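Cell division control protein 73 (Saccharomyces cerevisiae, PDB 3V46) serves as a subunit of the PAF1 complex in RNA polymerase II transcription, and its C-terminal Ras-like domain, which does not bind GTP, promotes association of that complex with chromatin. Local coordinates at residues Ile68-Val73 against Tyr155-Leu160; Thr76-Phe79 against Glu83-Asp86; Ile91-Thr94 against Trp98-Asn101; Ile16-Ser21 against Asn101-Asn106. One frame throughout, in Å; residues are numbered along the deposited sequence. Where two conformers were deposited one is given.

Contact 1. Residues Ile68-Val73 against Tyr155-Leu160; sequences IRFIIV and YFWHSL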
loop_
_atom_site.group_PDB
_atom_site.type_symbol
_atom_site.label_atom_id
_atom_site.label_comp_id
_atom_site.label_asym_id
_atom_site.label_seq_id
_atom_site.Cartn_x
_atom_site.Cartn_y
_atom_site.Cartn_z
ATOM N N ILE A 68 0.725 -13.171 -9.101
ATOM C CA ILE A 68 1.508 -12.717 -7.963
ATOM C C ILE A 68 0.601 -12.694 -6.741
ATOM O O ILE A 68 -0.522 -12.203 -6.808
ATOM C CB ILE A 68 2.092 -11.305 -8.200
ATOM C CG1 ILE A 68 3.028 -11.291 -9.415
ATOM C CG2 ILE A 68 2.825 -10.809 -6.955
ATOM C CD1 ILE A 68 4.189 -12.266 -9.332
ATOM N N ARG A 69 1.079 -13.261 -5.640
ATOM C CA ARG A 69 0.336 -13.279 -4.396
ATOM C C ARG A 69 1.001 -12.320 -3.440
ATOM O O ARG A 69 2.177 -12.472 -3.106
ATOM C CB ARG A 69 0.315 -14.677 -3.786
ATOM C CG ARG A 69 -0.429 -15.718 -4.615
ATOM C CD ARG A 69 -0.483 -17.062 -3.898
ATOM N NE ARG A 69 -1.144 -18.073 -4.713
ATOM C CZ ARG A 69 -1.211 -19.364 -4.401
ATOM N NH1 ARG A 69 -0.650 -19.808 -3.286
ATOM N NH2 ARG A 69 -1.836 -20.214 -5.209
ATOM N N PHE A 70 0.247 -11.309 -3.035
ATOM C CA PHE A 70 0.712 -10.324 -2.072
ATOM C C PHE A 70 0.332 -10.666 -0.652
ATOM O O PHE A 70 -0.780 -11.109 -0.377
ATOM C CB PHE A 70 0.139 -8.941 -2.402
ATOM C CG PHE A 70 0.585 -8.404 -3.720
ATOM C CD1 PHE A 70 1.765 -7.684 -3.828
ATOM C CD2 PHE A 70 -0.174 -8.617 -4.864
ATOM C CE1 PHE A 70 2.186 -7.188 -5.052
ATOM C CE2 PHE A 70 0.241 -8.122 -6.082
ATOM C CZ PHE A 70 1.421 -7.409 -6.177
ATOM N N ILE A 71 1.276 -10.435 0.247
ATOM C CA ILE A 71 1.016 -10.442 1.672
ATOM C C ILE A 71 0.879 -8.984 2.083
ATOM O O ILE A 71 1.799 -8.199 1.893
ATOM C CB ILE A 71 2.185 -11.087 2.417
ATOM C CG1 ILE A 71 2.347 -12.546 1.963
ATOM C CG2 ILE A 71 1.975 -11.010 3.916
ATOM C CD1 ILE A 71 3.652 -13.156 2.383
ATOM N N ILE A 72 -0.269 -8.623 2.634
ATOM C CA ILE A 72 -0.567 -7.232 2.977
ATOM C C ILE A 72 -0.768 -7.173 4.481
ATOM O O ILE A 72 -1.658 -7.815 5.022
ATOM C CB ILE A 72 -1.822 -6.745 2.247
ATOM C CG1 ILE A 72 -1.660 -6.974 0.739
ATOM C CG2 ILE A 72 -2.089 -5.268 2.571
ATOM C CD1 ILE A 72 -2.851 -6.575 -0.096
ATOM N N VAL A 73 0.101 -6.445 5.164
ATOM C CA VAL A 73 0.126 -6.483 6.615
ATOM C C VAL A 73 0.112 -5.099 7.210
ATOM O O VAL A 73 0.685 -4.172 6.640
ATOM C CB VAL A 73 1.348 -7.255 7.152
ATOM C CG1 VAL A 73 1.163 -8.734 6.943
ATOM C CG2 VAL A 73 2.647 -6.776 6.506
ATOM N N TYR A 155 -5.361 2.298 -12.150
ATOM C CA TYR A 155 -4.114 3.044 -12.145
ATOM C C TYR A 155 -3.185 2.558 -11.042
ATOM O O TYR A 155 -1.974 2.463 -11.230
ATOM C CB TYR A 155 -4.373 4.537 -11.976
ATOM C CG TYR A 155 -3.078 5.275 -11.800
ATOM C CD1 TYR A 155 -2.263 5.557 -12.882
ATOM C CD2 TYR A 155 -2.635 5.624 -10.542
ATOM C CE1 TYR A 155 -1.058 6.203 -12.712
ATOM C CE2 TYR A 155 -1.445 6.262 -10.360
ATOM C CZ TYR A 155 -0.653 6.554 -11.446
ATOM O OH TYR A 155 0.554 7.197 -11.261
ATOM N N PHE A 156 -3.742 2.233 -9.883
ATOM C CA PHE A 156 -2.910 1.744 -8.804
ATOM C C PHE A 156 -2.229 0.454 -9.217
ATOM O O PHE A 156 -1.029 0.292 -9.028
ATOM C CB PHE A 156 -3.693 1.495 -7.522
ATOM C CG PHE A 156 -2.880 0.788 -6.489
ATOM C CD1 PHE A 156 -2.010 1.507 -5.684
ATOM C CD2 PHE A 156 -2.926 -0.598 -6.361
ATOM C CE1 PHE A 156 -1.221 0.879 -4.759
ATOM C CE2 PHE A 156 -2.137 -1.240 -5.420
ATOM C CZ PHE A 156 -1.284 -0.495 -4.613
ATOM N N TRP A 157 -2.995 -0.483 -9.763
ATOM C CA TRP A 157 -2.402 -1.752 -10.152
ATOM C C TRP A 157 -1.360 -1.575 -11.245
ATOM O O TRP A 157 -0.354 -2.280 -11.245
ATOM C CB TRP A 157 -3.471 -2.748 -10.589
ATOM C CG TRP A 157 -4.209 -3.416 -9.473
ATOM C CD1 TRP A 157 -5.550 -3.375 -9.248
ATOM C CD2 TRP A 157 -3.658 -4.252 -8.449
ATOM N NE1 TRP A 157 -5.873 -4.142 -8.157
ATOM C CE2 TRP A 157 -4.730 -4.696 -7.652
ATOM C CE3 TRP A 157 -2.367 -4.688 -8.143
ATOM C CZ2 TRP A 157 -4.547 -5.537 -6.557
ATOM C CZ3 TRP A 157 -2.189 -5.527 -7.059
ATOM C CH2 TRP A 157 -3.273 -5.947 -6.282
ATOM N N HIS A 158 -1.598 -0.653 -12.180
ATOM C CA HIS A 158 -0.625 -0.351 -13.228
ATOM C C HIS A 158 0.661 0.207 -12.614
ATOM O O HIS A 158 1.761 -0.180 -13.006
ATOM C CB HIS A 158 -1.240 0.627 -14.248
ATOM C CG HIS A 158 -0.253 1.244 -15.191
ATOM N ND1 HIS A 158 0.073 0.677 -16.404
ATOM C CD2 HIS A 158 0.460 2.393 -15.108
ATOM C CE1 HIS A 158 0.953 1.444 -17.025
ATOM N NE2 HIS A 158 1.202 2.493 -16.261
ATOM N N SER A 159 0.509 1.095 -11.629
ATOM C CA SER A 159 1.632 1.703 -10.921
ATOM C C SER A 159 2.444 0.631 -10.217
ATOM O O SER A 159 3.674 0.619 -10.270
ATOM C CB SER A 159 1.117 2.724 -9.897
ATOM O OG SER A 159 2.163 3.216 -9.079
ATOM N N LEU A 160 1.750 -0.295 -9.567
ATOM C CA LEU A 160 2.431 -1.351 -8.839
ATOM C C LEU A 160 3.077 -2.362 -9.801
ATOM O O LEU A 160 4.172 -2.850 -9.554
ATOM C CB LEU A 160 1.453 -2.036 -7.890
ATOM C CG LEU A 160 2.068 -3.063 -6.950
ATOM C CD1 LEU A 160 3.205 -2.459 -6.130
ATOM C CD2 LEU A 160 0.996 -3.630 -6.040
#

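Contact 2. Residues Thr76-Phe79 against Glu83-Asp86; sequences TRMF and EYWD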
loop_
_atom_site.group_PDB
_atom_site.type_symbol
_atom_site.label_atom_id
_atom_site.label_comp_id
_atom_site.label_asym_id
_atom_site.label_seq_id
_atom_site.Cartn_x
_atom_site.Cartn_y
_atom_site.Cartn_z
ATOM N N THR A 76 4.710 -5.264 11.538
ATOM C CA THR A 76 5.957 -5.867 11.076
ATOM C C THR A 76 6.385 -7.064 11.915
ATOM O O THR A 76 7.571 -7.394 11.963
ATOM C CB THR A 76 7.106 -4.837 11.045
ATOM O OG1 THR A 76 7.289 -4.280 12.347
ATOM C CG2 THR A 76 6.805 -3.713 10.055
ATOM N N ARG A 77 5.427 -7.723 12.564
ATOM C CA ARG A 77 5.743 -8.881 13.398
ATOM C C ARG A 77 6.312 -10.056 12.589
ATOM O O ARG A 77 7.073 -10.864 13.115
ATOM C CB ARG A 77 4.503 -9.333 14.178
ATOM C CG ARG A 77 3.947 -8.272 15.127
ATOM C CD ARG A 77 2.830 -8.822 16.022
ATOM N NE ARG A 77 1.680 -9.296 15.247
ATOM C CZ ARG A 77 0.674 -8.521 14.845
ATOM N NH1 ARG A 77 -0.324 -9.035 14.139
ATOM N NH2 ARG A 77 0.666 -7.229 15.148
ATOM N N MET A 78 5.944 -10.150 11.317
ATOM C CA MET A 78 6.382 -11.256 10.467
ATOM C C MET A 78 7.850 -11.134 10.078
ATOM O O MET A 78 8.418 -12.068 9.524
ATOM C CB MET A 78 5.543 -11.324 9.184
ATOM C CG MET A 78 5.872 -10.243 8.153
ATOM S SD MET A 78 4.992 -10.464 6.591
ATOM C CE MET A 78 5.918 -11.799 5.838
ATOM N N PHE A 79 8.453 -9.985 10.360
ATOM C CA PHE A 79 9.795 -9.685 9.874
ATOM C C PHE A 79 10.845 -10.196 10.845
ATOM O O PHE A 79 11.535 -9.421 11.505
ATOM C CB PHE A 79 9.945 -8.182 9.642
ATOM C CG PHE A 79 9.147 -7.674 8.475
ATOM C CD1 PHE A 79 7.802 -7.398 8.605
ATOM C CD2 PHE A 79 9.744 -7.487 7.245
ATOM C CE1 PHE A 79 7.075 -6.935 7.525
ATOM C CE2 PHE A 79 9.023 -7.030 6.176
ATOM C CZ PHE A 79 7.688 -6.758 6.317
ATOM N N GLU A 83 15.803 -10.405 5.655
ATOM C CA GLU A 83 15.508 -10.633 4.241
ATOM C C GLU A 83 14.024 -10.434 3.897
ATOM O O GLU A 83 13.683 -10.213 2.734
ATOM C CB GLU A 83 16.024 -11.999 3.766
ATOM C CG GLU A 83 15.674 -13.193 4.644
ATOM C CD GLU A 83 16.302 -14.483 4.128
ATOM O OE1 GLU A 83 16.985 -14.433 3.082
ATOM O OE2 GLU A 83 16.115 -15.547 4.758
ATOM N N TYR A 84 13.147 -10.490 4.899
ATOM C CA TYR A 84 11.743 -10.164 4.688
ATOM C C TYR A 84 11.633 -8.737 4.164
ATOM O O TYR A 84 10.760 -8.422 3.363
ATOM C CB TYR A 84 10.933 -10.277 5.986
ATOM C CG TYR A 84 10.430 -11.664 6.316
ATOM C CD1 TYR A 84 9.226 -12.125 5.804
ATOM C CD2 TYR A 84 11.141 -12.501 7.162
ATOM C CE1 TYR A 84 8.755 -13.388 6.111
ATOM C CE2 TYR A 84 10.681 -13.766 7.471
ATOM C CZ TYR A 84 9.486 -14.203 6.944
ATOM O OH TYR A 84 9.018 -15.459 7.253
ATOM N N TRP A 85 12.517 -7.865 4.627
ATOM C CA TRP A 85 12.458 -6.468 4.213
ATOM C C TRP A 85 12.727 -6.283 2.724
ATOM O O TRP A 85 12.221 -5.341 2.121
ATOM C CB TRP A 85 13.415 -5.617 5.047
ATOM C CG TRP A 85 12.837 -5.358 6.379
ATOM C CD1 TRP A 85 13.172 -5.953 7.564
ATOM C CD2 TRP A 85 11.761 -4.463 6.665
ATOM N NE1 TRP A 85 12.374 -5.466 8.573
ATOM C CE2 TRP A 85 11.501 -4.549 8.046
ATOM C CE3 TRP A 85 11.001 -3.588 5.887
ATOM C CZ2 TRP A 85 10.504 -3.802 8.660
ATOM C CZ3 TRP A 85 10.013 -2.846 6.501
ATOM C CH2 TRP A 85 9.783 -2.950 7.876
ATOM N N ASP A 86 13.505 -7.180 2.128
ATOM C CA ASP A 86 13.795 -7.092 0.698
ATOM C C ASP A 86 12.558 -7.389 -0.133
ATOM O O ASP A 86 12.530 -7.088 -1.332
ATOM C CB ASP A 86 14.897 -8.070 0.297
ATOM C CG ASP A 86 16.228 -7.751 0.930
ATOM O OD1 ASP A 86 16.514 -6.557 1.141
ATOM O OD2 ASP A 86 17.000 -8.704 1.207
#

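Contact 3. Residues Ile91-Thr94 against Trp98-Asn101; sequences IFTT and WQFN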
loop_
_atom_site.group_PDB
_atom_site.type_symbol
_atom_site.label_atom_id
_atom_site.label_comp_id
_atom_site.label_asym_id
_atom_site.label_seq_id
_atom_site.Cartn_x
_atom_site.Cartn_y
_atom_site.Cartn_z
ATOM N N ILE A 91 4.560 0.567 0.234
ATOM C CA ILE A 91 4.257 1.036 1.572
ATOM C C ILE A 91 3.201 2.123 1.467
ATOM O O ILE A 91 3.408 3.144 0.798
ATOM C CB ILE A 91 5.521 1.583 2.265
ATOM C CG1 ILE A 91 6.583 0.467 2.386
ATOM C CG2 ILE A 91 5.184 2.150 3.646
ATOM C CD1 ILE A 91 7.908 0.927 2.900
ATOM N N PHE A 92 2.053 1.890 2.104
ATOM C CA PHE A 92 1.045 2.918 2.255
ATOM C C PHE A 92 1.377 3.702 3.505
ATOM O O PHE A 92 1.631 3.114 4.560
ATOM C CB PHE A 92 -0.353 2.309 2.391
ATOM C CG PHE A 92 -0.906 1.726 1.121
ATOM C CD1 PHE A 92 -0.111 1.009 0.252
ATOM C CD2 PHE A 92 -2.231 1.882 0.805
ATOM C CE1 PHE A 92 -0.641 0.466 -0.915
ATOM C CE2 PHE A 92 -2.759 1.335 -0.354
ATOM C CZ PHE A 92 -1.971 0.622 -1.200
ATOM N N THR A 93 1.348 5.030 3.406
ATOM C CA THR A 93 1.752 5.874 4.522
ATOM C C THR A 93 0.579 6.566 5.198
ATOM O O THR A 93 -0.400 6.955 4.558
ATOM C CB THR A 93 2.741 6.960 4.070
ATOM O OG1 THR A 93 2.122 7.774 3.068
ATOM C CG2 THR A 93 3.992 6.346 3.505
ATOM N N THR A 94 0.711 6.719 6.509
ATOM C CA THR A 94 -0.312 7.331 7.340
ATOM C C THR A 94 -0.114 8.822 7.384
ATOM O O THR A 94 -1.037 9.566 7.675
ATOM C CB THR A 94 -0.211 6.836 8.794
ATOM O OG1 THR A 94 1.072 7.191 9.322
ATOM C CG2 THR A 94 -0.392 5.328 8.862
ATOM N N TRP A 98 6.810 8.713 12.471
ATOM C CA TRP A 98 7.131 7.611 13.376
ATOM C C TRP A 98 6.707 6.255 12.800
ATOM O O TRP A 98 7.079 5.207 13.339
ATOM C CB TRP A 98 6.508 7.832 14.766
ATOM C CG TRP A 98 6.731 6.693 15.748
ATOM C CD1 TRP A 98 5.812 5.758 16.145
ATOM C CD2 TRP A 98 7.945 6.381 16.452
ATOM N NE1 TRP A 98 6.379 4.886 17.050
ATOM C CE2 TRP A 98 7.685 5.246 17.255
ATOM C CE3 TRP A 98 9.225 6.946 16.480
ATOM C CZ2 TRP A 98 8.658 4.667 18.071
ATOM C CZ3 TRP A 98 10.191 6.371 17.299
ATOM C CH2 TRP A 98 9.902 5.243 18.080
ATOM N N GLN A 99 5.951 6.272 11.701
ATOM C CA GLN A 99 5.542 5.029 11.042
ATOM C C GLN A 99 6.753 4.135 10.780
ATOM O O GLN A 99 6.677 2.919 10.918
ATOM C CB GLN A 99 4.801 5.297 9.711
ATOM C CG GLN A 99 4.557 4.017 8.923
ATOM C CD GLN A 99 3.807 4.209 7.609
ATOM O OE1 GLN A 99 3.162 5.230 7.382
ATOM N NE2 GLN A 99 3.860 3.200 6.752
ATOM N N PHE A 100 7.875 4.742 10.411
ATOM C CA PHE A 100 9.014 3.977 9.894
ATOM C C PHE A 100 10.077 3.632 10.942
ATOM O O PHE A 100 11.109 3.059 10.604
ATOM C CB PHE A 100 9.655 4.750 8.734
ATOM C CG PHE A 100 8.651 5.472 7.878
ATOM C CD1 PHE A 100 7.727 4.763 7.129
ATOM C CD2 PHE A 100 8.617 6.856 7.833
ATOM C CE1 PHE A 100 6.789 5.415 6.364
ATOM C CE2 PHE A 100 7.680 7.506 7.051
ATOM C CZ PHE A 100 6.761 6.781 6.325
ATOM N N ASN A 101 9.825 3.940 12.207
ATOM C CA ASN A 101 10.884 3.842 13.214
ATOM C C ASN A 101 11.508 2.449 13.352
ATOM O O ASN A 101 12.712 2.325 13.583
ATOM C CB ASN A 101 10.390 4.326 14.575
ATOM C CG ASN A 101 11.473 4.244 15.634
ATOM O OD1 ASN A 101 11.434 3.385 16.518
ATOM N ND2 ASN A 101 12.465 5.124 15.530
#

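Contact 4. Residues Ile16-Ser21 against Asn101-Asn106; sequences IILIPS and NNYQWN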
loop_
_atom_site.group_PDB
_atom_site.type_symbol
_atom_site.label_atom_id
_atom_site.label_comp_id
_atom_site.label_asym_id
_atom_site.label_seq_id
_atom_site.Cartn_x
_atom_site.Cartn_y
_atom_site.Cartn_z
ATOM N N ILE A 16 5.490 -8.184 -0.371
ATOM C CA ILE A 16 4.792 -7.664 0.785
ATOM C C ILE A 16 4.415 -6.202 0.585
ATOM O O ILE A 16 5.208 -5.408 0.072
ATOM C CB ILE A 16 5.674 -7.786 2.037
ATOM C CG1 ILE A 16 6.039 -9.260 2.271
ATOM C CG2 ILE A 16 4.976 -7.205 3.243
ATOM C CD1 ILE A 16 7.125 -9.490 3.311
ATOM N N ILE A 17 3.195 -5.858 0.989
ATOM C CA ILE A 17 2.727 -4.483 1.023
ATOM C C ILE A 17 2.471 -4.124 2.474
ATOM O O ILE A 17 1.772 -4.844 3.184
ATOM C CB ILE A 17 1.430 -4.300 0.213
ATOM C CG1 ILE A 17 1.659 -4.650 -1.264
ATOM C CG2 ILE A 17 0.942 -2.855 0.321
ATOM C CD1 ILE A 17 0.399 -4.591 -2.162
ATOM N N LEU A 18 3.051 -3.025 2.932
ATOM C CA LEU A 18 2.828 -2.577 4.305
ATOM C C LEU A 18 1.746 -1.515 4.324
ATOM O O LEU A 18 1.848 -0.516 3.628
ATOM C CB LEU A 18 4.097 -1.983 4.894
ATOM C CG LEU A 18 5.329 -2.865 4.909
ATOM C CD1 LEU A 18 6.476 -2.131 5.592
ATOM C CD2 LEU A 18 5.014 -4.149 5.622
ATOM N N ILE A 19 0.731 -1.733 5.153
ATOM C CA ILE A 19 -0.367 -0.791 5.305
ATOM C C ILE A 19 -0.730 -0.679 6.785
ATOM O O ILE A 19 -1.792 -1.135 7.221
ATOM C CB ILE A 19 -1.580 -1.183 4.426
ATOM C CG1 ILE A 19 -2.644 -0.079 4.457
ATOM C CG2 ILE A 19 -2.152 -2.546 4.845
ATOM C CD1 ILE A 19 -3.705 -0.222 3.399
ATOM N N PRO A 20 0.165 -0.089 7.573
ATOM C CA PRO A 20 -0.271 0.224 8.935
ATOM C C PRO A 20 -1.318 1.330 8.876
ATOM O O PRO A 20 -1.434 2.012 7.855
ATOM C CB PRO A 20 0.992 0.751 9.585
ATOM C CG PRO A 20 1.693 1.448 8.465
ATOM C CD PRO A 20 1.462 0.526 7.262
ATOM N N SER A 21 -2.083 1.502 9.936
ATOM C CA SER A 21 -3.123 2.510 9.906
ATOM C C SER A 21 -3.013 3.489 11.059
ATOM O O SER A 21 -2.460 3.176 12.110
ATOM C CB SER A 21 -4.520 1.863 9.914
ATOM O OG SER A 21 -4.784 1.148 11.114
ATOM N N ASN A 101 9.825 3.940 12.207
ATOM C CA ASN A 101 10.884 3.842 13.214
ATOM C C ASN A 101 11.508 2.449 13.352
ATOM O O ASN A 101 12.712 2.325 13.583
ATOM C CB ASN A 101 10.390 4.326 14.575
ATOM C CG ASN A 101 11.473 4.244 15.634
ATOM O OD1 ASN A 101 11.434 3.385 16.518
ATOM N ND2 ASN A 101 12.465 5.124 15.530
ATOM N N ASN A 102 10.700 1.405 13.213
ATOM C CA ASN A 102 11.191 0.033 13.356
ATOM C C ASN A 102 11.397 -0.672 12.013
ATOM O O ASN A 102 11.585 -1.887 11.954
ATOM C CB ASN A 102 10.232 -0.775 14.236
ATOM C CG ASN A 102 10.561 -2.255 14.260
ATOM O OD1 ASN A 102 11.446 -2.699 14.998
ATOM N ND2 ASN A 102 9.846 -3.031 13.449
ATOM N N TYR A 103 11.372 0.094 10.931
ATOM C CA TYR A 103 11.602 -0.465 9.606
ATOM C C TYR A 103 13.111 -0.651 9.388
ATOM O O TYR A 103 13.922 0.016 10.028
ATOM C CB TYR A 103 11.042 0.470 8.525
ATOM C CG TYR A 103 9.523 0.508 8.357
ATOM C CD1 TYR A 103 8.659 0.012 9.320
ATOM C CD2 TYR A 103 8.967 1.045 7.206
ATOM C CE1 TYR A 103 7.273 0.063 9.139
ATOM C CE2 TYR A 103 7.599 1.098 7.014
ATOM C CZ TYR A 103 6.751 0.609 7.977
ATOM O OH TYR A 103 5.383 0.668 7.747
ATOM N N GLN A 104 13.488 -1.539 8.472
ATOM C CA GLN A 104 14.900 -1.766 8.177
ATOM C C GLN A 104 15.557 -0.455 7.776
ATOM O O GLN A 104 16.675 -0.147 8.206
ATOM C CB GLN A 104 15.056 -2.773 7.039
ATOM C CG GLN A 104 16.486 -3.113 6.722
ATOM C CD GLN A 104 17.185 -3.773 7.889
ATOM O OE1 GLN A 104 16.582 -4.551 8.629
ATOM N NE2 GLN A 104 18.462 -3.465 8.063
ATOM N N TRP A 105 14.860 0.298 6.928
ATOM C CA TRP A 105 15.304 1.621 6.508
ATOM C C TRP A 105 14.334 2.617 7.122
ATOM O O TRP A 105 13.176 2.724 6.691
ATOM C CB TRP A 105 15.334 1.720 4.974
ATOM C CG TRP A 105 16.067 0.573 4.364
ATOM C CD1 TRP A 105 17.421 0.416 4.285
ATOM C CD2 TRP A 105 15.491 -0.604 3.783
ATOM N NE1 TRP A 105 17.725 -0.783 3.688
ATOM C CE2 TRP A 105 16.558 -1.427 3.364
ATOM C CE3 TRP A 105 14.177 -1.038 3.566
ATOM C CZ2 TRP A 105 16.355 -2.657 2.745
ATOM C CZ3 TRP A 105 13.978 -2.257 2.950
ATOM C CH2 TRP A 105 15.063 -3.055 2.550
ATOM N N ASN A 106 14.773 3.311 8.170
ATOM C CA ASN A 106 13.817 4.043 9.004
ATOM C C ASN A 106 13.689 5.541 8.722
ATOM O O ASN A 106 12.935 6.241 9.399
ATOM C CB ASN A 106 14.106 3.807 10.490
ATOM C CG ASN A 106 15.462 4.336 10.919
ATOM O OD1 ASN A 106 16.134 5.046 10.174
ATOM N ND2 ASN A 106 15.862 4.004 12.142
#

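Contact 1. Residues Ile68-Val73 against Tyr155-Leu160
The Phe70 ring meets the indole of Trp157 at the indole's rim: Phe70 CE2 lies near the indole plane, 3.7 Å from Trp157 CZ3. The two rings meet obliquely, the Phe70 plane inclined at 44° to the six-membered ring of Trp157 and the centroids 5.8 Å apart. One face of the Phe70 ring carries CG2 of Ile68, from its own strand, offset toward the rim, and one face of the indole carries CD2 of Phe156. Leu160 supplies the third member, its CD2 methyl reaching Phe70 CZ at 3.8 Å from the opposite direction. Leu160 CG stands anti to the backbone N (chi1 -174°), which sends the branch out from the helix toward the strand. In the Ras-like fold of this domain, helices pack on both faces of a central sheet; here helix 149-166 is laid against strand 68-73, with the backbones well separated and the gap bridged by side chains alone. The interface is small, 114 Å² in all, but all three touching residues are buried. Ile17 of the adjacent strand 16-18 touches both Phe70 and Leu160. On the side away from Phe70, Trp157 NE1 donates a hydrogen bond to Leu36 O.

Contact 2. Residues Thr76-Phe79 against Glu83-Asp86
Phe79 and Trp85 both set CG anti to their own carbonyl carbon (chi1 -70° and -77°), and these torsions bring the phenyl ring over one face of the indole. The result is a face-to-face stack, centroids 4.2 Å apart between the Phe79 ring and the six-membered ring of Trp85. The planes are not quite parallel, and Phe79 CD2 sits closest, 3.5 Å from Trp85 CE2. Tyr84, with the same kind of first torsion, turns its ring edge toward the face of Phe79 in an offset edge-to-face pair, planes at 64°. Phe79 CD2 also presses on Tyr84 CB at 3.3 Å. Together Phe79, Tyr84 and Trp85 make an aromatic cluster inside the loop that joins strands 68-73 and 88-92 of the Ras-like domain. Thr76-Phe79 form a type I beta turn, with Phe79 N bonded to Thr76 O, which carries Met78 and Phe79. Met78 touches Tyr84 twice: its carbonyl oxygen lies over the centre of the phenol ring, 3.5 Å from Tyr84 CZ, while the bent side chain brings CE to Tyr84 CE1 at 3.3 Å. Thr76 adds its CG2 methyl, 3.8 Å from Trp85 CH2. Strand 16-18 packs against the cluster, Leu18 touching both Phe79 and Trp85; the ring of Tyr103 meets the indole as well.

Contact 3. Residues Ile91-Thr94 against Trp98-Asn101
Gln99 reaches from a short 3-10 turn to the backbone of Phe92 and Thr94, on and near strand 88-92, a parallel strand of the Ras-like sheet, and its carboxamide makes two bonds there. The amide nitrogen NE2 donates to Phe92 O at 3.1 Å, with an N-H...O angle of 156°, while OE1 accepts from Thr94 N at 3.0 Å, an angle of 160°. One side-chain amide thus pairs with the backbone on both sides of Thr93, and the two bonds together limit rotation of the group. The chain reaches this far because CG is anti to the backbone N (chi1 171°) and the rest is extended. The first donor is tilted out of the carbonyl plane of Phe92. Packing is close around the amide: Ile91 CG2 lies 3.5 Å from Gln99 NE2, and Thr93 CA 3.3 Å from Gln99 OE1. NE2 has a further partner in the hydroxyl of Tyr103. Contact is thinner at Phe100, whose ring edge receives just the Thr93 methyl; that ring is otherwise packed edge-to-face with Phe112 and Trp134. Toward solvent the interface runs out, with Trp98 and Asn101 exposed and reaching nothing on residues 91-94. Thr93 OG1 is bonded to Tyr118 O on the neighbouring strand, and its CG2 lies near the Phe100 ring plane, 4.0 Å from Phe100 CZ.

Contact 4. Residues Ile16-Ser21 against Asn101-Asn106
Tyr103 crosses from the loop of residues 101-106 to Leu18 and Pro20, its CB directed at strand 16-18. CG stands anti to the carbonyl carbon (chi1 -74°); from CB this torsion turns the ring toward Leu18, and its far half makes the contact. Along the ring, CE2 comes to 3.7 Å from Leu18 CD1, and CZ closer still, 3.6 Å from the same Leu18 CD1. The methyl arrives obliquely. At the tip, Tyr103 OH lies 3.7 Å from Leu18 CD1 and 3.8 Å from Pro20 CG, and these two aliphatic groups adjoin an oxygen whose polar partner is elsewhere, Gln99 NE2. Leu18 and Pro20 both approach from the direction opposite to the tyrosine. Tyr103 and Leu18 are buried. The interface is modest, 112 Å², resting on one aromatic side chain. The Tyr103 ring touches Leu111 of helix 108-114 as well as Leu18 of strand 16-18, a strand that runs between strands 68-73 and 88-92 in the Ras-like sheet, with the loop lying over one face of that sheet.

All four contacts belong to one Ras-like domain and gather around its sheet. Contacts 1 and 4 interlock along the chain, while contacts 2 and 3 follow in series, both nested inside the loop closed by contact 1. Contacts 3 and 4 are nearest, centres about 6 Å apart, and share Asn101; contacts 2 and 4 touch, their centres about 9 Å apart. Contact 1 is farther, its centre about 16 to 17 Å from those of the others, where helix 149-166 packs on the sheet. Strand 68-73 of contact 1 pairs with strand 16-18 of contact 4, which pairs with strand 88-92 of contact 3, so these contacts are joined through neighbouring strands.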